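Local coordinates for protein formimidoylglutamase (Bacillus subtilis, PDB 3M1R) that hydrolyses N-formimidoyl-L-glutamate to L-glutamate and formamide in histidine degradation, using two manganese ions per subunit, at residues A30-Q35 with Y88-I93; V248-H253 with G264-E269; A76-H81 with A312-K317; S131-T136 with G285-E290. One frame throughout, in Å; residues are numbered along the deposited sequence.

The contacts lie around the parallel sheet of this arginase-family subunit. Interaction 1 lies at one margin, joining strands 29-31 and 87-93. Interaction 4, near the chain's centre, sets helix 133-141 on strand 283-289 of the same sheet, about 18 Å from interaction 1 between centres. Interaction 2, in the loop between strand 239-245 and helix 267-278, lies across the chain's centre from interaction 1, their centres about 31 Å apart. Interaction 3 ties hairpin 76-81 to helix 300-318 and touches interaction 4 through A312 and I286. Along the chain 1 closes before 2 and 4 open; 2 falls within the span of 4, and 4 within 3. Interactions 2 and 4 approach the metals, 2 and 3 the fourth subunit.

Interaction 1 (A30-Q35 with Y88-I93); sequences ATWDGQ and YDLGDI
W32 fits its indole into the hollow between the side chains of Y88 and L90. W32 CD1 presses on one face of the tyrosine ring, offset toward the rim and 3.5 Å from Y88 CG. The pair is edge-to-face (T-shaped), with the planes 66° apart and the indole supplying the edge. On the indole the bump comes from L90, whose CD2 lies over one face, 3.7 Å from the centroid of the five-membered ring, in a CH-pi contact; G34 CA approaches the opposite face. W32 CG stands anti to the backbone N (chi1 -173°), and the turn of the ring is fixed by W32 NE1, which donates in the ring plane to Q35 O at 2.7 Å. The backbones pair in parallel, D89 N bonding to A30 O at 2.9 Å and W32 N to D89 O at 2.9 Å. Strand 29-31 is thereby added to the parallel arginase-type sheet, outermost within the subunit. A30 and Y88 share one face of it, T31 and D89 the other, and the D89 carboxylate is engaged by R65 in a salt bridge. Replacing Y88 by an alanine would probably open a gap beside W32 CD1 and leave the indole edge without the tyrosine face it now rests against. Beyond the two segments, W32 meets the ring of H118 and packs on L10 of the second subunit.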
loop_
_atom_site.group_PDB
_atom_site.type_symbol
_atom_site.label_atom_id
_atom_site.label_comp_id
_atom_site.label_asym_id
_atom_site.label_seq_id
_atom_site.Cartn_x
_atom_site.Cartn_y
_atom_site.Cartn_z
ATOM N N ALA D 30 -33.287 5.881 3.636
ATOM C CA ALA D 30 -34.036 4.655 3.423
ATOM C C ALA D 30 -33.966 4.211 1.964
ATOM O O ALA D 30 -34.018 5.027 1.047
ATOM C CB ALA D 30 -35.471 4.845 3.830
ATOM N N THR D 31 -33.844 2.909 1.757
ATOM C CA THR D 31 -34.004 2.364 0.434
ATOM C C THR D 31 -35.349 2.846 -0.105
ATOM O O THR D 31 -36.339 2.872 0.605
ATOM C CB THR D 31 -33.971 0.841 0.466
ATOM O OG1 THR D 31 -32.771 0.417 1.117
ATOM C CG2 THR D 31 -33.992 0.286 -0.942
ATOM N N TRP D 32 -35.376 3.255 -1.362
ATOM C CA TRP D 32 -36.596 3.761 -1.946
ATOM C C TRP D 32 -37.442 2.595 -2.365
ATOM O O TRP D 32 -36.976 1.728 -3.092
ATOM C CB TRP D 32 -36.288 4.597 -3.181
ATOM C CG TRP D 32 -37.479 5.283 -3.748
ATOM C CD1 TRP D 32 -38.384 6.039 -3.066
ATOM C CD2 TRP D 32 -37.882 5.315 -5.124
ATOM N NE1 TRP D 32 -39.335 6.527 -3.927
ATOM C CE2 TRP D 32 -39.047 6.102 -5.198
ATOM C CE3 TRP D 32 -37.370 4.760 -6.298
ATOM C CZ2 TRP D 32 -39.713 6.341 -6.397
ATOM C CZ3 TRP D 32 -38.033 4.999 -7.486
ATOM C CH2 TRP D 32 -39.191 5.779 -7.527
ATOM N N ASP D 33 -38.667 2.549 -1.868
ATOM C CA ASP D 33 -39.704 1.775 -2.522
ATOM C C ASP D 33 -40.430 2.817 -3.370
ATOM O O ASP D 33 -40.087 3.992 -3.305
ATOM C CB ASP D 33 -40.626 1.129 -1.498
ATOM C CG ASP D 33 -40.954 -0.304 -1.840
ATOM O OD1 ASP D 33 -40.288 -1.210 -1.297
ATOM O OD2 ASP D 33 -41.875 -0.525 -2.654
ATOM N N GLY D 34 -41.416 2.419 -4.160
ATOM C CA GLY D 34 -41.986 3.329 -5.143
ATOM C C GLY D 34 -42.511 4.682 -4.678
ATOM O O GLY D 34 -42.841 5.534 -5.508
ATOM N N GLN D 35 -42.581 4.894 -3.366
ATOM C CA GLN D 35 -43.295 6.047 -2.798
ATOM C C GLN D 35 -42.888 7.421 -3.345
ATOM O O GLN D 35 -41.833 7.572 -3.960
ATOM C CB GLN D 35 -43.240 6.029 -1.264
ATOM C CG GLN D 35 -41.849 6.035 -0.679
ATOM C CD GLN D 35 -41.417 4.673 -0.164
ATOM O OE1 GLN D 35 -41.079 3.786 -0.938
ATOM N NE2 GLN D 35 -41.412 4.510 1.150
ATOM N N TYR D 88 -34.448 9.447 0.554
ATOM C CA TYR D 88 -34.480 8.188 -0.191
ATOM C C TYR D 88 -33.189 7.917 -0.958
ATOM O O TYR D 88 -32.523 8.825 -1.443
ATOM C CB TYR D 88 -35.680 8.108 -1.144
ATOM C CG TYR D 88 -37.002 7.885 -0.443
ATOM C CD1 TYR D 88 -37.261 6.701 0.241
ATOM C CD2 TYR D 88 -37.991 8.857 -0.466
ATOM C CE1 TYR D 88 -38.465 6.501 0.885
ATOM C CE2 TYR D 88 -39.202 8.664 0.176
ATOM C CZ TYR D 88 -39.435 7.487 0.848
ATOM O OH TYR D 88 -40.643 7.307 1.488
ATOM N N ASP D 89 -32.839 6.645 -1.033
ATOM C CA ASP D 89 -31.806 6.184 -1.932
ATOM C C ASP D 89 -32.546 5.431 -3.025
ATOM O O ASP D 89 -33.061 4.334 -2.801
ATOM C CB ASP D 89 -30.843 5.252 -1.203
ATOM C CG ASP D 89 -29.612 4.926 -2.016
ATOM O OD1 ASP D 89 -29.661 5.041 -3.263
ATOM O OD2 ASP D 89 -28.587 4.561 -1.392
ATOM N N LEU D 90 -32.610 6.032 -4.202
ATOM C CA LEU D 90 -33.406 5.475 -5.289
ATOM C C LEU D 90 -32.810 4.185 -5.853
ATOM O O LEU D 90 -33.525 3.369 -6.452
ATOM C CB LEU D 90 -33.585 6.512 -6.398
ATOM C CG LEU D 90 -34.110 7.869 -5.938
ATOM C CD1 LEU D 90 -34.564 8.669 -7.149
ATOM C CD2 LEU D 90 -35.246 7.687 -4.945
ATOM N N GLY D 91 -31.506 4.003 -5.647
ATOM C CA GLY D 91 -30.790 2.878 -6.212
ATOM C C GLY D 91 -29.678 3.337 -7.138
ATOM O O GLY D 91 -29.255 4.494 -7.096
ATOM N N ASP D 92 -29.192 2.417 -7.970
ATOM C CA ASP D 92 -28.193 2.730 -8.975
ATOM C C ASP D 92 -28.801 2.552 -10.371
ATOM O O ASP D 92 -29.592 1.627 -10.617
ATOM C CB ASP D 92 -26.984 1.807 -8.836
ATOM C CG ASP D 92 -26.100 2.155 -7.644
ATOM O OD1 ASP D 92 -26.149 3.304 -7.156
ATOM O OD2 ASP D 92 -25.330 1.268 -7.214
ATOM N N ILE D 93 -28.427 3.437 -11.285
ATOM C CA ILE D 93 -28.814 3.269 -12.664
ATOM C C ILE D 93 -28.017 2.136 -13.233
ATOM O O ILE D 93 -26.792 2.099 -13.104
ATOM C CB ILE D 93 -28.575 4.525 -13.471
ATOM C CG1 ILE D 93 -29.447 5.644 -12.914
ATOM C CG2 ILE D 93 -28.907 4.272 -14.935
ATOM C CD1 ILE D 93 -29.073 7.006 -13.404
#

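Interaction 2 (V248-H253 with G264-E269); sequences VLDQSH and GLYTDE
V248 O accepts from L265 N at 3.0 Å, and V248 CG2 touches L265 CD1. G264 next to it comes so close that a CB there would collide with V248 O. L249 forms a single backbone bridge with L265 and lays CD2 against T267 CA, 3.6 Å away. D250 closes the bridge through its N, 2.8 Å from L265 O and nearly straight (173°). Its CG is anti to the backbone N (chi1 -171°), and D250 OD1 uses its anti lone pair for G264 N at 3.2 Å. OD2 takes S252 N and S252 OG from opposite faces of the carboxylate, the former completing an Asx turn that shapes the loop following the metal ligands D245 and D247. An alanine in place of D250 would probably leave G264 N and both S252 donors without their acceptor and set the turn free to shift. At H253, Y266 CB lies over the imidazole face, 3.8 Å from its centroid, while Y266 CD2 comes within 3.1 Å of H253 NE2. H253 ND1 bonds weakly to T267 OG1, and a water joins that hydroxyl to H253 O. Y266, the N-cap residue of helix 267-278, extends to the interface, where it packs on D268 of the third subunit.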
loop_
_atom_site.group_PDB
_atom_site.type_symbol
_atom_site.label_atom_id
_atom_site.label_comp_id
_atom_site.label_asym_id
_atom_site.label_seq_id
_atom_site.Cartn_x
_atom_site.Cartn_y
_atom_site.Cartn_z
ATOM N N VAL D 248 -11.471 19.471 -9.591
ATOM C CA VAL D 248 -11.302 20.908 -9.381
ATOM C C VAL D 248 -10.481 21.150 -8.102
ATOM O O VAL D 248 -9.833 22.182 -7.945
ATOM C CB VAL D 248 -12.673 21.615 -9.258
ATOM C CG1 VAL D 248 -13.287 21.400 -7.857
ATOM C CG2 VAL D 248 -12.546 23.093 -9.555
ATOM N N LEU D 249 -10.518 20.182 -7.190
ATOM C CA LEU D 249 -9.796 20.304 -5.934
ATOM C C LEU D 249 -8.329 20.020 -6.153
ATOM O O LEU D 249 -7.965 19.245 -7.025
ATOM C CB LEU D 249 -10.333 19.322 -4.883
ATOM C CG LEU D 249 -11.740 19.596 -4.372
ATOM C CD1 LEU D 249 -12.314 18.353 -3.695
ATOM C CD2 LEU D 249 -11.770 20.815 -3.415
ATOM N N ASP D 250 -7.503 20.665 -5.343
ATOM C CA ASP D 250 -6.073 20.470 -5.337
ATOM C C ASP D 250 -5.721 19.039 -4.961
ATOM O O ASP D 250 -6.380 18.426 -4.099
ATOM C CB ASP D 250 -5.438 21.422 -4.327
ATOM C CG ASP D 250 -3.924 21.437 -4.409
ATOM O OD1 ASP D 250 -3.371 22.208 -5.230
ATOM O OD2 ASP D 250 -3.290 20.685 -3.651
ATOM N N GLN D 251 -4.664 18.507 -5.574
ATOM C CA GLN D 251 -4.320 17.103 -5.329
ATOM C C GLN D 251 -4.146 16.805 -3.846
ATOM O O GLN D 251 -4.476 15.715 -3.390
ATOM C CB GLN D 251 -3.105 16.640 -6.151
ATOM C CG GLN D 251 -1.819 17.404 -5.921
ATOM C CD GLN D 251 -0.707 16.916 -6.840
ATOM O OE1 GLN D 251 -0.944 16.116 -7.741
ATOM N NE2 GLN D 251 0.503 17.389 -6.612
ATOM N N SER D 252 -3.664 17.773 -3.072
ATOM C CA SER D 252 -3.477 17.504 -1.640
ATOM C C SER D 252 -4.805 17.296 -0.892
ATOM O O SER D 252 -4.825 16.652 0.154
ATOM C CB SER D 252 -2.604 18.575 -0.965
ATOM O OG SER D 252 -3.212 19.861 -1.022
ATOM N N HIS D 253 -5.904 17.822 -1.445
ATOM C CA HIS D 253 -7.236 17.708 -0.836
ATOM C C HIS D 253 -8.082 16.597 -1.459
ATOM O O HIS D 253 -8.992 16.079 -0.814
ATOM C CB HIS D 253 -8.004 19.051 -0.928
ATOM C CG HIS D 253 -7.511 20.093 0.019
ATOM N ND1 HIS D 253 -8.335 20.750 0.917
ATOM C CD2 HIS D 253 -6.259 20.578 0.238
ATOM C CE1 HIS D 253 -7.615 21.598 1.631
ATOM N NE2 HIS D 253 -6.358 21.511 1.244
ATOM N N GLY D 264 -5.182 23.838 -7.293
ATOM C CA GLY D 264 -6.631 23.735 -7.307
ATOM C C GLY D 264 -7.332 24.279 -6.076
ATOM O O GLY D 264 -6.711 24.838 -5.174
ATOM N N LEU D 265 -8.647 24.112 -6.042
ATOM C CA LEU D 265 -9.458 24.562 -4.921
ATOM C C LEU D 265 -9.153 23.758 -3.647
ATOM O O LEU D 265 -8.707 22.610 -3.713
ATOM C CB LEU D 265 -10.941 24.396 -5.256
ATOM C CG LEU D 265 -11.665 25.350 -6.196
ATOM C CD1 LEU D 265 -13.165 25.011 -6.148
ATOM C CD2 LEU D 265 -11.436 26.803 -5.764
ATOM N N TYR D 266 -9.410 24.345 -2.485
ATOM C CA TYR D 266 -9.324 23.570 -1.250
ATOM C C TYR D 266 -10.748 23.190 -0.827
ATOM O O TYR D 266 -11.678 23.881 -1.175
ATOM C CB TYR D 266 -8.512 24.335 -0.196
ATOM C CG TYR D 266 -7.095 24.639 -0.703
ATOM C CD1 TYR D 266 -6.665 25.948 -0.925
ATOM C CD2 TYR D 266 -6.208 23.606 -1.010
ATOM C CE1 TYR D 266 -5.380 26.216 -1.407
ATOM C CE2 TYR D 266 -4.926 23.862 -1.492
ATOM C CZ TYR D 266 -4.517 25.166 -1.688
ATOM O OH TYR D 266 -3.245 25.409 -2.173
ATOM N N THR D 267 -10.933 22.057 -0.150
ATOM C CA THR D 267 -12.284 21.539 0.063
ATOM C C THR D 267 -13.240 22.499 0.807
ATOM O O THR D 267 -14.390 22.634 0.433
ATOM C CB THR D 267 -12.286 20.163 0.764
ATOM O OG1 THR D 267 -11.370 19.288 0.104
ATOM C CG2 THR D 267 -13.682 19.544 0.690
ATOM N N ASP D 268 -12.762 23.166 1.847
ATOM C CA ASP D 268 -13.604 24.088 2.602
ATOM C C ASP D 268 -14.120 25.244 1.729
ATOM O O ASP D 268 -15.260 25.688 1.876
ATOM C CB ASP D 268 -12.854 24.606 3.827
ATOM C CG ASP D 268 -11.501 25.173 3.479
ATOM O OD1 ASP D 268 -11.453 26.251 2.852
ATOM O OD2 ASP D 268 -10.483 24.538 3.834
ATOM N N GLU D 269 -13.274 25.718 0.822
ATOM C CA GLU D 269 -13.670 26.668 -0.213
ATOM C C GLU D 269 -14.806 26.113 -1.080
ATOM O O GLU D 269 -15.773 26.803 -1.363
ATOM C CB GLU D 269 -12.489 26.900 -1.134
ATOM C CG GLU D 269 -12.023 28.302 -1.258
ATOM C CD GLU D 269 -10.858 28.396 -2.224
ATOM O OE1 GLU D 269 -10.056 27.427 -2.302
ATOM O OE2 GLU D 269 -10.763 29.426 -2.924
HETATM O O HOH W 1 -10.287 17.011 1.563
#

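Interaction 3 (A76-H81 with A312-K317); sequences AELGEH and ALKGMK
K317 reaches from its helix to E80 and H81, passing L78 on the way. From CB the chain first places CG anti to the backbone N (chi1 180°), where K317 CG rests 4.0 Å from L78 CD2. A bend at chi2 (125°) then sets K317 CD beside the backbone, 3.5 Å from H81 O. K317 CE comes to 3.3 Å from E80 OE1. The tip, K317 NZ, is shared by two acceptors: it donates to H81 O at 3.1 Å, and makes a weak salt-bridge hydrogen bond to E80 OE1 at 3.2 Å. A backbone carbonyl and a carboxylate thus hold the ammonium together.

K314, three residues earlier, runs out extended. K314 CG touches L78 CD1 at 3.8 Å, so the leucine methyls are wedged against both lysine stems. K314 NZ forms a salt bridge with E77 OE2, 3.1 Å away and weak as a hydrogen bond, and another with E193 of the fourth subunit. The two carboxylates probably offset the repulsion between K314 and the nearby ammonium of K275.

The loop belongs to the short hairpin of strands 74-75 and 80-81, where G79 and E80 form a G1 bulge facing S75. Helix 300-318 lies beside it and, through L313 and M316, packs on strands 39-45 and 121-127 of the main sheet.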
loop_
_atom_site.group_PDB
_atom_site.type_symbol
_atom_site.label_atom_id
_atom_site.label_comp_id
_atom_site.label_asym_id
_atom_site.label_seq_id
_atom_site.Cartn_x
_atom_site.Cartn_y
_atom_site.Cartn_z
ATOM N N ALA D 76 -24.394 22.343 13.260
ATOM C CA ALA D 76 -24.356 23.218 14.419
ATOM C C ALA D 76 -24.737 24.623 13.988
ATOM O O ALA D 76 -25.167 25.432 14.806
ATOM C CB ALA D 76 -22.969 23.210 15.054
ATOM N N GLU D 77 -24.587 24.904 12.697
ATOM C CA GLU D 77 -24.919 26.222 12.163
ATOM C C GLU D 77 -26.416 26.339 11.830
ATOM O O GLU D 77 -26.922 27.426 11.577
ATOM C CB GLU D 77 -24.059 26.527 10.933
ATOM C CG GLU D 77 -24.174 27.953 10.400
ATOM C CD GLU D 77 -23.302 28.186 9.166
ATOM O OE1 GLU D 77 -23.779 28.837 8.210
ATOM O OE2 GLU D 77 -22.146 27.706 9.147
ATOM N N LEU D 78 -27.113 25.209 11.842
ATOM C CA LEU D 78 -28.543 25.175 11.583
ATOM C C LEU D 78 -29.269 24.894 12.884
ATOM O O LEU D 78 -30.454 25.172 13.018
ATOM C CB LEU D 78 -28.868 24.056 10.592
ATOM C CG LEU D 78 -29.217 24.360 9.132
ATOM C CD1 LEU D 78 -28.259 25.350 8.505
ATOM C CD2 LEU D 78 -29.246 23.054 8.361
ATOM N N GLY D 79 -28.551 24.326 13.846
ATOM C CA GLY D 79 -29.176 23.874 15.070
ATOM C C GLY D 79 -30.187 22.779 14.792
ATOM O O GLY D 79 -31.146 22.597 15.544
ATOM N N GLU D 80 -29.973 22.043 13.703
ATOM C CA GLU D 80 -30.850 20.937 13.358
ATOM C C GLU D 80 -30.252 20.032 12.288
ATOM O O GLU D 80 -29.262 20.376 11.634
ATOM C CB GLU D 80 -32.197 21.475 12.879
ATOM C CG GLU D 80 -32.065 22.554 11.824
ATOM C CD GLU D 80 -33.406 23.052 11.336
ATOM O OE1 GLU D 80 -34.424 22.372 11.589
ATOM O OE2 GLU D 80 -33.437 24.125 10.694
ATOM N N HIS D 81 -30.865 18.869 12.106
ATOM C CA HIS D 81 -30.432 17.957 11.064
ATOM C C HIS D 81 -30.698 18.535 9.670
ATOM O O HIS D 81 -31.638 19.323 9.481
ATOM C CB HIS D 81 -31.105 16.608 11.265
ATOM C CG HIS D 81 -30.884 16.043 12.630
ATOM N ND1 HIS D 81 -31.808 15.248 13.269
ATOM C CD2 HIS D 81 -29.844 16.178 13.487
ATOM C CE1 HIS D 81 -31.342 14.907 14.457
ATOM N NE2 HIS D 81 -30.153 15.459 14.615
ATOM N N ALA D 312 -24.597 20.830 0.460
ATOM C CA ALA D 312 -25.679 21.109 -0.461
ATOM C C ALA D 312 -27.021 20.948 0.244
ATOM O O ALA D 312 -27.908 21.783 0.099
ATOM C CB ALA D 312 -25.598 20.202 -1.697
ATOM N N LEU D 313 -27.175 19.863 0.993
ATOM C CA LEU D 313 -28.409 19.621 1.743
ATOM C C LEU D 313 -28.645 20.779 2.698
ATOM O O LEU D 313 -29.758 21.276 2.833
ATOM C CB LEU D 313 -28.293 18.341 2.555
ATOM C CG LEU D 313 -29.023 17.033 2.232
ATOM C CD1 LEU D 313 -29.910 17.052 0.999
ATOM C CD2 LEU D 313 -28.009 15.909 2.177
ATOM N N LYS D 314 -27.573 21.202 3.352
ATOM C CA LYS D 314 -27.615 22.324 4.274
ATOM C C LYS D 314 -28.166 23.558 3.561
ATOM O O LYS D 314 -29.048 24.242 4.079
ATOM C CB LYS D 314 -26.206 22.600 4.796
ATOM C CG LYS D 314 -26.116 23.682 5.859
ATOM C CD LYS D 314 -24.673 23.827 6.320
ATOM C CE LYS D 314 -24.453 25.117 7.080
ATOM N NZ LYS D 314 -23.027 25.295 7.443
ATOM N N GLY D 315 -27.633 23.833 2.372
ATOM C CA GLY D 315 -28.048 24.985 1.591
ATOM C C GLY D 315 -29.508 24.879 1.222
ATOM O O GLY D 315 -30.242 25.856 1.307
HETATM N N MSE D 316 -29.943 23.688 0.828
HETATM C CA MSE D 316 -31.350 23.499 0.497
HETATM C C MSE D 316 -32.260 23.719 1.715
HETATM O O MSE D 316 -33.291 24.385 1.607
HETATM C CB MSE D 316 -31.591 22.131 -0.141
HETATM C CG MSE D 316 -30.828 21.940 -1.458
HETATM SE SE MSE D 316 -30.825 20.095 -2.058
HETATM C CE MSE D 316 -32.670 20.032 -2.696
ATOM N N LYS D 317 -31.868 23.180 2.868
ATOM C CA LYS D 317 -32.642 23.353 4.093
ATOM C C LYS D 317 -32.743 24.834 4.469
ATOM O O LYS D 317 -33.718 25.270 5.063
ATOM C CB LYS D 317 -32.052 22.531 5.251
ATOM C CG LYS D 317 -32.814 22.671 6.568
ATOM C CD LYS D 317 -33.266 21.333 7.156
ATOM C CE LYS D 317 -34.204 21.555 8.355
ATOM N NZ LYS D 317 -34.516 20.320 9.145
#

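Interaction 4 (S131-T136 with G285-E290); sequences SISYST and GIEIVE
E287 directs its carboxylate from the strand to two hydroxyls on helix 133-141. E287 OE2 accepts from S133 OG over 2.5 Å, a very short separation, and S243 OG of the adjacent strand 239-245 is a second partner of the same oxygen. T136 OG1 lies 2.8 Å from E287 OE1 and 3.1 Å from I132 O, and its single proton may serve either acceptor. I132 O also takes the helical bond from T136 N, at 3.1 Å. The E287 chain runs out extended beyond CG, which carries the carboxylate across to the helix. Beside this polar cluster I132 and V289 run antiparallel alongside one another, I132 CG1 3.9 Å from V289 CG1. E290 at the end of the segment accepts from the backbone N of N130, a ligand of one calcium ion here. All of this is buried close to the metal centre, the V289 side chain about 6 Å from a calcium ion. With hydroxyl partners in S133 and S243 at one oxygen, and T136 placed to donate to the other, the surroundings would probably ease the burial of a negative charge on E287 and hold this helix against the central strand.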
loop_
_atom_site.group_PDB
_atom_site.type_symbol
_atom_site.label_atom_id
_atom_site.label_comp_id
_atom_site.label_asym_id
_atom_site.label_seq_id
_atom_site.Cartn_x
_atom_site.Cartn_y
_atom_site.Cartn_z
ATOM N N SER D 131 -18.286 11.610 -17.895
ATOM C CA SER D 131 -19.100 11.450 -19.104
ATOM C C SER D 131 -20.605 11.442 -18.816
ATOM O O SER D 131 -21.392 11.692 -19.711
ATOM C CB SER D 131 -18.722 10.166 -19.836
ATOM O OG SER D 131 -19.262 9.043 -19.170
ATOM N N ILE D 132 -21.003 11.152 -17.570
ATOM C CA ILE D 132 -22.427 11.033 -17.243
ATOM C C ILE D 132 -23.152 12.368 -17.319
ATOM O O ILE D 132 -24.376 12.400 -17.394
ATOM C CB ILE D 132 -22.686 10.400 -15.834
ATOM C CG1 ILE D 132 -22.441 11.415 -14.713
ATOM C CG2 ILE D 132 -21.820 9.155 -15.631
ATOM C CD1 ILE D 132 -22.926 10.946 -13.329
ATOM N N SER D 133 -22.399 13.464 -17.295
ATOM C CA SER D 133 -22.995 14.799 -17.258
ATOM C C SER D 133 -23.804 15.121 -18.502
ATOM O O SER D 133 -24.701 15.981 -18.479
ATOM C CB SER D 133 -21.930 15.873 -17.028
ATOM O OG SER D 133 -21.330 15.708 -15.759
ATOM N N TYR D 134 -23.506 14.436 -19.596
ATOM C CA TYR D 134 -24.314 14.631 -20.782
ATOM C C TYR D 134 -25.727 14.122 -20.544
ATOM O O TYR D 134 -26.695 14.854 -20.744
ATOM C CB TYR D 134 -23.722 13.930 -21.993
ATOM C CG TYR D 134 -24.690 13.864 -23.139
ATOM C CD1 TYR D 134 -24.811 14.925 -24.032
ATOM C CD2 TYR D 134 -25.488 12.743 -23.335
ATOM C CE1 TYR D 134 -25.695 14.870 -25.091
ATOM C CE2 TYR D 134 -26.385 12.679 -24.404
ATOM C CZ TYR D 134 -26.484 13.749 -25.267
ATOM O OH TYR D 134 -27.367 13.699 -26.318
ATOM N N SER D 135 -25.850 12.865 -20.119
ATOM C CA SER D 135 -27.176 12.271 -19.937
ATOM C C SER D 135 -27.994 12.905 -18.791
ATOM O O SER D 135 -29.207 13.067 -18.904
ATOM C CB SER D 135 -27.081 10.749 -19.768
ATOM O OG SER D 135 -26.563 10.127 -20.936
ATOM N N THR D 136 -27.340 13.260 -17.693
ATOM C CA THR D 136 -28.072 13.784 -16.541
ATOM C C THR D 136 -28.658 15.157 -16.854
ATOM O O THR D 136 -29.856 15.373 -16.711
ATOM C CB THR D 136 -27.177 13.876 -15.308
ATOM O OG1 THR D 136 -25.933 14.468 -15.688
ATOM C CG2 THR D 136 -26.918 12.503 -14.763
ATOM N N GLY D 285 -30.715 20.130 -9.212
ATOM C CA GLY D 285 -29.937 18.942 -8.905
ATOM C C GLY D 285 -28.458 19.207 -8.686
ATOM O O GLY D 285 -27.956 20.304 -8.918
ATOM N N ILE D 286 -27.765 18.194 -8.187
ATOM C CA ILE D 286 -26.333 18.260 -8.057
ATOM C C ILE D 286 -25.774 16.868 -8.366
ATOM O O ILE D 286 -26.382 15.832 -8.032
ATOM C CB ILE D 286 -25.892 18.774 -6.663
ATOM C CG1 ILE D 286 -24.366 18.911 -6.593
ATOM C CG2 ILE D 286 -26.404 17.866 -5.547
ATOM C CD1 ILE D 286 -23.864 19.489 -5.273
ATOM N N GLU D 287 -24.634 16.848 -9.042
ATOM C CA GLU D 287 -23.941 15.599 -9.315
ATOM C C GLU D 287 -22.491 15.738 -8.890
ATOM O O GLU D 287 -21.917 16.818 -8.936
ATOM C CB GLU D 287 -24.030 15.247 -10.799
ATOM C CG GLU D 287 -23.256 16.203 -11.673
ATOM C CD GLU D 287 -23.456 15.930 -13.161
ATOM O OE1 GLU D 287 -24.290 15.068 -13.512
ATOM O OE2 GLU D 287 -22.782 16.588 -13.979
ATOM N N ILE D 288 -21.907 14.633 -8.460
ATOM C CA ILE D 288 -20.495 14.602 -8.137
ATOM C C ILE D 288 -19.816 13.566 -9.013
ATOM O O ILE D 288 -20.248 12.409 -9.076
ATOM C CB ILE D 288 -20.296 14.253 -6.677
ATOM C CG1 ILE D 288 -20.994 15.313 -5.819
ATOM C CG2 ILE D 288 -18.796 14.136 -6.347
ATOM C CD1 ILE D 288 -21.005 14.960 -4.370
ATOM N N VAL D 289 -18.778 13.993 -9.720
ATOM C CA VAL D 289 -18.068 13.088 -10.599
ATOM C C VAL D 289 -16.576 13.064 -10.310
ATOM O O VAL D 289 -16.044 13.921 -9.596
ATOM C CB VAL D 289 -18.292 13.435 -12.101
ATOM C CG1 VAL D 289 -19.736 13.212 -12.491
ATOM C CG2 VAL D 289 -17.862 14.875 -12.397
ATOM N N GLU D 290 -15.939 12.034 -10.857
ATOM C CA GLU D 290 -14.494 11.896 -10.926
ATOM C C GLU D 290 -13.825 11.524 -9.607
ATOM O O GLU D 290 -12.620 11.674 -9.449
ATOM C CB GLU D 290 -13.855 13.119 -11.605
ATOM C CG GLU D 290 -14.222 13.223 -13.096
ATOM C CD GLU D 290 -13.614 12.090 -13.981
ATOM O OE1 GLU D 290 -14.352 11.457 -14.770
ATOM O OE2 GLU D 290 -12.392 11.843 -13.911
#